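Local coordinates for protein lipoteichoic acid primase (Listeria monocytogenes, PDB 4UOP) that belongs to the sulfatase-like family of enzymes, has an extracellular catalytic domain of mixed alpha/beta fold, and holds a magnesium ion in this structure, at residues B[140-143]-B[144-148]; B[308-311]-B[312-316]; B[372-376]-B[377-381]; B[428-431]-B[432-436]. One frame throughout, in Å; residues are numbered along the deposited sequence.

The four contacts follow one another along the chain and illustrate how local turns tie a sulfatase-like fold together. Contact 1 ends helix 139-144 just before strand 149-153 of the large mixed sheet. Contact 2 lies in the connection between strands 277-283 and 319-322 of the same sheet, on the opposite side of the chain's centre, about 35 Å from contact 1 between centres. Contact 3 joins the first two strands of the five-stranded antiparallel sheet, and contact 4 closes helix 412-433. Contacts 2 and 3 meet through Tyr315 and Thr376, contacts 3 and 4 through the Arg374-Asp429 salt bridge, so contact 3 connects the sulfatase-like core with the C-terminal helix.

Contact 1 (B[140-143]-B[144-148])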
# COMPACT_ATOMS: atom_id res chain seq x y z
N PRO B 140 -10.35 19.56 13.71
CA PRO B 140 -9.86 20.23 14.92
C PRO B 140 -9.40 21.67 14.69
O PRO B 140 -9.61 22.53 15.54
CB PRO B 140 -8.69 19.34 15.38
CG PRO B 140 -8.41 18.43 14.25
CD PRO B 140 -9.66 18.29 13.47
N ARG B 141 -8.80 21.94 13.54
CA ARG B 141 -8.36 23.30 13.24
C ARG B 141 -9.57 24.23 13.12
O ARG B 141 -9.58 25.31 13.71
CB ARG B 141 -7.54 23.31 11.95
CG ARG B 141 -6.94 24.67 11.62
CD ARG B 141 -6.09 24.62 10.35
NE ARG B 141 -5.03 23.62 10.43
CZ ARG B 141 -3.89 23.75 11.10
NH1 ARG B 141 -3.61 24.87 11.78
NH2 ARG B 141 -3.01 22.77 11.11
N LEU B 142 -10.60 23.81 12.39
CA LEU B 142 -11.80 24.62 12.24
C LEU B 142 -12.51 24.81 13.58
O LEU B 142 -12.99 25.89 13.88
CB LEU B 142 -12.75 23.99 11.22
CG LEU B 142 -14.04 24.75 10.91
CD1 LEU B 142 -13.76 26.18 10.50
CD2 LEU B 142 -14.79 24.01 9.81
N LEU B 143 -12.59 23.77 14.40
CA LEU B 143 -13.22 23.90 15.70
C LEU B 143 -12.43 24.84 16.62
O LEU B 143 -13.02 25.59 17.40
CB LEU B 143 -13.44 22.54 16.36
CG LEU B 143 -14.52 21.68 15.70
CD1 LEU B 143 -14.57 20.31 16.35
CD2 LEU B 143 -15.88 22.37 15.75
N GLY B 144 -11.11 24.82 16.49
CA GLY B 144 -10.25 25.71 17.25
C GLY B 144 -10.50 27.19 16.95
O GLY B 144 -10.24 28.04 17.80
N LYS B 145 -10.99 27.48 15.75
CA LYS B 145 -11.39 28.85 15.37
C LYS B 145 -12.81 29.20 15.81
O LYS B 145 -13.28 30.32 15.60
CB LYS B 145 -11.27 29.04 13.85
CG LYS B 145 -9.85 28.95 13.33
CD LYS B 145 -8.94 29.95 14.02
CE LYS B 145 -7.55 29.98 13.43
NZ LYS B 145 -6.76 31.10 14.01
N ASN B 146 -13.49 28.23 16.42
CA ASN B 146 -14.82 28.43 16.96
C ASN B 146 -14.88 28.15 18.45
O ASN B 146 -15.90 27.68 18.95
CB ASN B 146 -15.78 27.54 16.18
CG ASN B 146 -16.04 28.07 14.77
OD1 ASN B 146 -16.96 28.84 14.58
ND2 ASN B 146 -15.23 27.66 13.79
N ASP B 147 -13.79 28.46 19.14
CA ASP B 147 -13.72 28.45 20.59
C ASP B 147 -13.76 27.06 21.21
O ASP B 147 -14.17 26.92 22.36
CB ASP B 147 -14.84 29.31 21.22
CG ASP B 147 -14.79 30.75 20.74
OD1 ASP B 147 -13.97 31.51 21.27
OD2 ASP B 147 -15.56 31.10 19.82
N TYR B 148 -13.34 26.05 20.45
CA TYR B 148 -13.12 24.71 21.00
C TYR B 148 -11.64 24.53 21.30
O TYR B 148 -10.79 24.90 20.48
CB TYR B 148 -13.57 23.61 20.02
CG TYR B 148 -15.07 23.50 19.84
CD1 TYR B 148 -15.78 24.43 19.11
CD2 TYR B 148 -15.78 22.45 20.41
CE1 TYR B 148 -17.17 24.34 18.96
CE2 TYR B 148 -17.15 22.34 20.26
CZ TYR B 148 -17.85 23.29 19.54
OH TYR B 148 -19.21 23.19 19.40
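Tyr148 turns one face of its ring to Leu143, whose CD2 methyl sits 4.1 Å from the ring centroid, displaced toward the rim on the CD1-CE1 side, as a CH-pi contact. Behind it the two CB atoms, Leu143 CB and Tyr148 CB, meet at 3.8 Å. At the far end of the ring, Tyr148 OH is hydrogen-bonded to the carbonyl oxygen of Lys58. The second flat group, the Asn146 amide, takes the Leu142 carbonyl oxygen exactly in its plane: ND2 lies 2.9 Å from Leu142 O in a nearly straight bond (164°). With chi1 at -73°, the Asn146 CG stands beside its own backbone N, which turns the amide back along the helix, level with Leu142 CD1.

Leu143 O is gripped twice, by Asn146 N at 2.9 Å and by Tyr148 N at 3.1 Å, from opposite faces of its carbonyl plane. The second is a 6→1 bond (i+5 to i) closing over Asp147, whose backbone angles are left-handed, as in a Schellman motif, though the accompanying 5→2 bond is absent. Asn146 thus supplies a side-chain donor to one helix-end carbonyl while two amides satisfy the next, just before the chain enters strand 149-153.

Contact 2 (B[308-311]-B[312-316]); sequences KAEP and ADDYR
Pro311 lies over one face of the Tyr315 ring, and this is the tight half of the turn. Its CB lies over the CE1 side of the face, 3.5 Å from Tyr315 CE1, as a CH-pi contact, and CG stands 3.8 Å above the plane, closer to the ring centre. Their backbones are tied too, Tyr315 N reaching Pro311 O at 3.0 Å. Asp313 N bonds to Ala309 O, and the Ala309 methyl packs on that of Ala312 beside Met388.

The other half is polar and looser. Glu310, partly exposed and folded back at chi2 (-81°), offers OE1 to Asp314 N in a weak bond of 3.3 Å. Its carboxylate nears that of Asp314, OE1 to OD2 at 3.7 Å, with the planes 58° apart; one water donates to both oxygens and probably eases their repulsion. A second water joins Glu310 OE2 to Asp313 OD2, and Asp314 OD1 is held by Thr290 and Asn71. A cis-proline turn leading into a short, weakly bonded helix forms the last part of the long connection from strand 277-283 to strand 319-322 in the alpha/beta core of a sulfatase-like fold, with the Tyr315 side chain about 13 Å from the magnesium ion.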
# COMPACT_ATOMS: atom_id res chain seq x y z
N LYS B 308 -25.28 -8.40 0.01
CA LYS B 308 -24.83 -9.59 -0.70
C LYS B 308 -23.89 -9.18 -1.82
O LYS B 308 -24.12 -9.49 -2.99
CB LYS B 308 -26.03 -10.39 -1.22
CG LYS B 308 -26.87 -10.99 -0.11
CD LYS B 308 -27.97 -11.89 -0.66
CE LYS B 308 -29.06 -12.14 0.37
NZ LYS B 308 -30.15 -12.99 -0.18
N ALA B 309 -22.82 -8.50 -1.43
CA ALA B 309 -21.76 -8.11 -2.33
C ALA B 309 -20.52 -7.99 -1.47
O ALA B 309 -20.61 -7.51 -0.34
CB ALA B 309 -22.09 -6.78 -2.99
N GLU B 310 -19.39 -8.45 -1.97
CA GLU B 310 -18.14 -8.30 -1.23
C GLU B 310 -17.16 -7.47 -2.06
O GLU B 310 -17.14 -7.57 -3.29
CB GLU B 310 -17.55 -9.65 -0.78
CG GLU B 310 -18.37 -10.38 0.29
CD GLU B 310 -18.18 -9.92 1.76
OE1 GLU B 310 -17.76 -8.75 2.07
OE2 GLU B 310 -18.49 -10.77 2.65
N PRO B 311 -16.34 -6.64 -1.40
CA PRO B 311 -16.19 -6.57 0.06
C PRO B 311 -17.15 -5.62 0.79
O PRO B 311 -16.91 -5.29 1.95
CB PRO B 311 -14.76 -6.09 0.21
CG PRO B 311 -14.60 -5.15 -0.93
CD PRO B 311 -15.37 -5.77 -2.07
N ALA B 312 -18.23 -5.22 0.12
CA ALA B 312 -19.17 -4.27 0.68
C ALA B 312 -19.65 -4.68 2.06
O ALA B 312 -19.65 -3.85 2.97
CB ALA B 312 -20.38 -4.08 -0.25
N ASP B 313 -20.04 -5.93 2.24
CA ASP B 313 -20.62 -6.31 3.52
C ASP B 313 -19.64 -6.11 4.67
O ASP B 313 -20.02 -5.56 5.68
CB ASP B 313 -21.12 -7.74 3.56
CG ASP B 313 -22.07 -7.97 4.73
OD1 ASP B 313 -23.00 -7.14 4.93
OD2 ASP B 313 -21.88 -8.96 5.47
N ASP B 314 -18.40 -6.58 4.50
CA ASP B 314 -17.37 -6.46 5.55
C ASP B 314 -16.89 -5.04 5.77
O ASP B 314 -16.52 -4.68 6.88
CB ASP B 314 -16.14 -7.32 5.21
CG ASP B 314 -16.37 -8.81 5.45
OD1 ASP B 314 -17.31 -9.19 6.18
OD2 ASP B 314 -15.57 -9.59 4.94
N TYR B 315 -16.95 -4.21 4.74
CA TYR B 315 -16.47 -2.84 4.87
C TYR B 315 -17.41 -1.95 5.68
O TYR B 315 -17.08 -0.82 5.98
CB TYR B 315 -16.20 -2.24 3.49
CG TYR B 315 -14.87 -2.63 2.89
CD1 TYR B 315 -14.28 -3.86 3.16
CD2 TYR B 315 -14.22 -1.79 2.00
CE1 TYR B 315 -13.08 -4.23 2.59
CE2 TYR B 315 -13.02 -2.16 1.41
CZ TYR B 315 -12.45 -3.39 1.71
OH TYR B 315 -11.26 -3.79 1.14
N ARG B 316 -18.59 -2.46 6.04
CA ARG B 316 -19.47 -1.71 6.91
C ARG B 316 -18.91 -1.66 8.32
O ARG B 316 -18.54 -2.70 8.90
CB ARG B 316 -20.88 -2.30 6.93
CG ARG B 316 -21.54 -2.51 5.56
CD ARG B 316 -22.48 -3.71 5.56
NE ARG B 316 -23.53 -3.48 6.47
CZ ARG B 316 -24.16 -4.40 7.19
NH1 ARG B 316 -23.92 -5.70 7.14
NH2 ARG B 316 -25.10 -3.95 7.97
O HOH W 1 -20.72 -11.20 4.63
O HOH W 2 -14.77 -8.53 2.21

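Contact 3 (B[372-376]-B[377-381]); sequences PERYT and MPEGS
Arg374 and Glu379 face each other across the loop that joins strands 371-373 and 381-383, a hairpin connection that finishes in a type II beta turn, Pro378 to Ser381. The guanidinium takes the carboxylate side-on: NE at 3.0 Å and NH2 at 3.1 Å both reach Glu379 OE2, which lies in the guanidinium plane at its edge. A weak bond from NH2 to OE1 completes the salt bridge, although the two planes are turned 48° apart. Elsewhere in the first shell Met377 SD rests on Glu373 CB at 3.8 Å, and Glu373 N bonds to Ser381 O at 2.9 Å where the two chain arms come together.

The next layer holds these groups in place. The Arg374 side chain starts out between its backbone N and carbonyl carbon (chi1 76°) and bends at chi3, which lets NE and NH2 address Glu379 while NH1 bonds to the carbonyl of Pro121 and NH2 is shared with Asp429 of helix 412-433. One water accepts from Tyr375 N and donates to Met377 O, with a weaker link to Glu379 OE2; another bridges Glu373 O, Gly380 N and Ser381 O. Met377 N, by contrast, is buried without a polar partner. Leu425 of helix 412-433 packs on both members of the salt bridge, and Pro226 of the second subunit touches Tyr375 and Thr376. Inside the turn, Gly380 takes the positive phi (100°) of the third position, and Pro378 O accepts twice from Ser381: from its N at 3.0 Å, and from OG at 2.6 Å, in the carbonyl plane on a lone pair.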
# COMPACT_ATOMS: atom_id res chain seq x y z
N PRO B 372 -16.36 6.37 -2.59
CA PRO B 372 -15.23 5.81 -3.33
C PRO B 372 -14.29 4.99 -2.44
O PRO B 372 -14.08 5.35 -1.28
CB PRO B 372 -14.51 7.05 -3.86
CG PRO B 372 -15.57 8.09 -3.92
CD PRO B 372 -16.40 7.84 -2.71
N GLU B 373 -13.72 3.92 -3.00
CA GLU B 373 -12.76 3.08 -2.28
C GLU B 373 -11.50 2.90 -3.11
O GLU B 373 -11.54 3.01 -4.33
CB GLU B 373 -13.39 1.72 -1.98
CG GLU B 373 -14.60 1.81 -1.07
CD GLU B 373 -14.26 2.10 0.38
OE1 GLU B 373 -13.08 2.01 0.77
OE2 GLU B 373 -15.19 2.43 1.15
N ARG B 374 -10.39 2.61 -2.45
CA ARG B 374 -9.14 2.37 -3.15
C ARG B 374 -8.25 1.39 -2.39
O ARG B 374 -8.61 0.91 -1.32
CB ARG B 374 -8.39 3.69 -3.38
CG ARG B 374 -7.71 4.24 -2.13
CD ARG B 374 -7.36 5.72 -2.24
NE ARG B 374 -6.79 6.09 -3.53
CZ ARG B 374 -6.30 7.30 -3.81
NH1 ARG B 374 -6.28 8.27 -2.89
NH2 ARG B 374 -5.83 7.54 -5.03
N TYR B 375 -7.09 1.10 -2.99
CA TYR B 375 -6.04 0.28 -2.38
C TYR B 375 -6.36 -1.20 -2.35
O TYR B 375 -5.67 -1.98 -2.98
CB TYR B 375 -5.66 0.76 -1.00
CG TYR B 375 -4.43 0.08 -0.46
CD1 TYR B 375 -3.20 0.27 -1.07
CD2 TYR B 375 -4.51 -0.78 0.62
CE1 TYR B 375 -2.06 -0.34 -0.58
CE2 TYR B 375 -3.38 -1.40 1.12
CZ TYR B 375 -2.16 -1.18 0.51
OH TYR B 375 -1.04 -1.80 0.98
N THR B 376 -7.40 -1.59 -1.62
CA THR B 376 -7.87 -2.96 -1.62
C THR B 376 -8.89 -3.19 -2.73
O THR B 376 -9.27 -4.33 -3.01
CB THR B 376 -8.49 -3.33 -0.27
OG1 THR B 376 -9.55 -2.42 0.04
CG2 THR B 376 -7.47 -3.29 0.84
N MET B 377 -9.35 -2.11 -3.36
CA MET B 377 -10.20 -2.17 -4.55
C MET B 377 -9.59 -1.24 -5.59
O MET B 377 -8.95 -0.26 -5.22
CB MET B 377 -11.62 -1.69 -4.24
CG MET B 377 -12.26 -2.44 -3.09
SD MET B 377 -13.96 -1.92 -2.79
CE MET B 377 -14.79 -2.57 -4.23
N PRO B 378 -9.80 -1.53 -6.88
CA PRO B 378 -9.25 -0.61 -7.88
C PRO B 378 -9.91 0.76 -7.88
O PRO B 378 -11.08 0.89 -7.51
CB PRO B 378 -9.51 -1.33 -9.21
CG PRO B 378 -10.52 -2.37 -8.93
CD PRO B 378 -10.38 -2.74 -7.49
N GLU B 379 -9.15 1.76 -8.31
CA GLU B 379 -9.61 3.14 -8.35
C GLU B 379 -10.87 3.22 -9.21
O GLU B 379 -10.91 2.65 -10.30
CB GLU B 379 -8.53 4.06 -8.96
CG GLU B 379 -7.16 3.97 -8.30
CD GLU B 379 -6.87 5.07 -7.30
OE1 GLU B 379 -7.15 6.25 -7.62
OE2 GLU B 379 -6.34 4.77 -6.21
N GLY B 380 -11.87 3.95 -8.73
CA GLY B 380 -13.16 4.04 -9.40
C GLY B 380 -14.20 3.12 -8.79
O GLY B 380 -15.37 3.18 -9.16
N SER B 381 -13.78 2.23 -7.89
CA SER B 381 -14.70 1.44 -7.11
C SER B 381 -15.47 2.33 -6.15
O SER B 381 -14.89 3.27 -5.60
CB SER B 381 -13.95 0.40 -6.28
OG SER B 381 -13.25 -0.52 -7.07
O HOH W 3 -12.66 4.78 -6.26
O HOH W 4 -6.65 1.50 -5.55

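Contact 4 (B[428-431]-B[432-436]); sequences SDSY and VNNLP
Ser428 O receives Val432 N at 2.9 Å in a nearly straight helical bond (166°), and the CG2 branch of Val432 comes down beside the same oxygen. Ser428 OG accepts from the backbone N of Phe120. Asp429 O accepts from Asn433 N at 3.0 Å, while the Asp429 carboxylate points off the helix to its salt bridge with Arg374. Ser430 O then takes Asn434 N at 3.0 Å. Asn434 N also bonds weakly to Tyr431 O at 3.3 Å.

Tyr431 makes the main side-chain contact. Its CG stands opposite the backbone N (chi1 166°), which carries the ring out from the helix to where the Leu435 side chain can cover one face. The CD2 methyl of Leu435 lies over that face, 4.3 Å from the Tyr431 centroid, in a CH-pi contact. Toward its other end the ring meets the CG2 methyl of Val432.

This C-terminal end of helix 412-433 lies against the loop after helix 107-117 and the one between helices 127-130 and 139-144: Tyr131 bonds to Asn433 OD1, Arg134 holds the carbonyls of Asn433 and Leu435, and the Pro436 carbonyl is hydrogen-bonded to the Val135 backbone.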
# COMPACT_ATOMS: atom_id res chain seq x y z
N SER B 428 -8.17 14.89 -4.69
CA SER B 428 -7.78 14.77 -3.29
C SER B 428 -6.26 14.57 -3.18
O SER B 428 -5.61 15.25 -2.38
CB SER B 428 -8.53 13.64 -2.59
OG SER B 428 -8.13 13.53 -1.23
N ASP B 429 -5.70 13.66 -3.97
CA ASP B 429 -4.25 13.43 -3.93
C ASP B 429 -3.48 14.71 -4.28
O ASP B 429 -2.50 15.05 -3.63
CB ASP B 429 -3.83 12.29 -4.87
CG ASP B 429 -4.36 10.92 -4.44
OD1 ASP B 429 -4.85 10.77 -3.29
OD2 ASP B 429 -4.31 9.99 -5.26
N SER B 430 -3.95 15.42 -5.30
CA SER B 430 -3.27 16.66 -5.74
C SER B 430 -3.39 17.76 -4.68
O SER B 430 -2.41 18.45 -4.36
CB SER B 430 -3.85 17.13 -7.08
OG SER B 430 -3.43 18.45 -7.38
N TYR B 431 -4.59 17.92 -4.15
CA TYR B 431 -4.85 18.91 -3.11
C TYR B 431 -3.96 18.68 -1.88
O TYR B 431 -3.34 19.62 -1.36
CB TYR B 431 -6.33 18.87 -2.73
CG TYR B 431 -6.65 19.58 -1.46
CD1 TYR B 431 -6.65 20.97 -1.39
CD2 TYR B 431 -6.94 18.87 -0.30
CE1 TYR B 431 -6.93 21.63 -0.20
CE2 TYR B 431 -7.24 19.52 0.88
CZ TYR B 431 -7.23 20.90 0.92
OH TYR B 431 -7.52 21.52 2.11
N VAL B 432 -3.91 17.44 -1.42
CA VAL B 432 -3.12 17.11 -0.23
C VAL B 432 -1.63 17.32 -0.51
O VAL B 432 -0.90 17.83 0.33
CB VAL B 432 -3.35 15.65 0.22
CG1 VAL B 432 -2.35 15.26 1.29
CG2 VAL B 432 -4.77 15.46 0.74
N ASN B 433 -1.20 16.93 -1.71
CA ASN B 433 0.21 17.09 -2.08
C ASN B 433 0.65 18.55 -2.16
O ASN B 433 1.81 18.85 -1.92
CB ASN B 433 0.50 16.37 -3.39
CG ASN B 433 1.96 15.99 -3.51
OD1 ASN B 433 2.51 15.30 -2.65
ND2 ASN B 433 2.61 16.44 -4.58
N ASN B 434 -0.27 19.44 -2.48
CA ASN B 434 0.03 20.88 -2.58
C ASN B 434 -0.15 21.69 -1.28
O ASN B 434 -0.00 22.90 -1.29
CB ASN B 434 -0.83 21.50 -3.69
CG ASN B 434 -0.44 21.01 -5.07
OD1 ASN B 434 0.73 20.73 -5.34
ND2 ASN B 434 -1.42 20.92 -5.96
N LEU B 435 -0.46 21.03 -0.16
CA LEU B 435 -0.62 21.76 1.11
C LEU B 435 0.70 22.40 1.55
O LEU B 435 1.76 21.81 1.39
CB LEU B 435 -1.12 20.82 2.22
CG LEU B 435 -2.53 20.30 2.04
CD1 LEU B 435 -2.83 19.25 3.10
CD2 LEU B 435 -3.56 21.42 2.09
N PRO B 436 0.62 23.60 2.14
CA PRO B 436 1.85 24.30 2.54
C PRO B 436 2.61 23.61 3.67
O PRO B 436 2.02 22.90 4.49
CB PRO B 436 1.36 25.68 2.99
CG PRO B 436 -0.08 25.48 3.33
CD PRO B 436 -0.58 24.40 2.42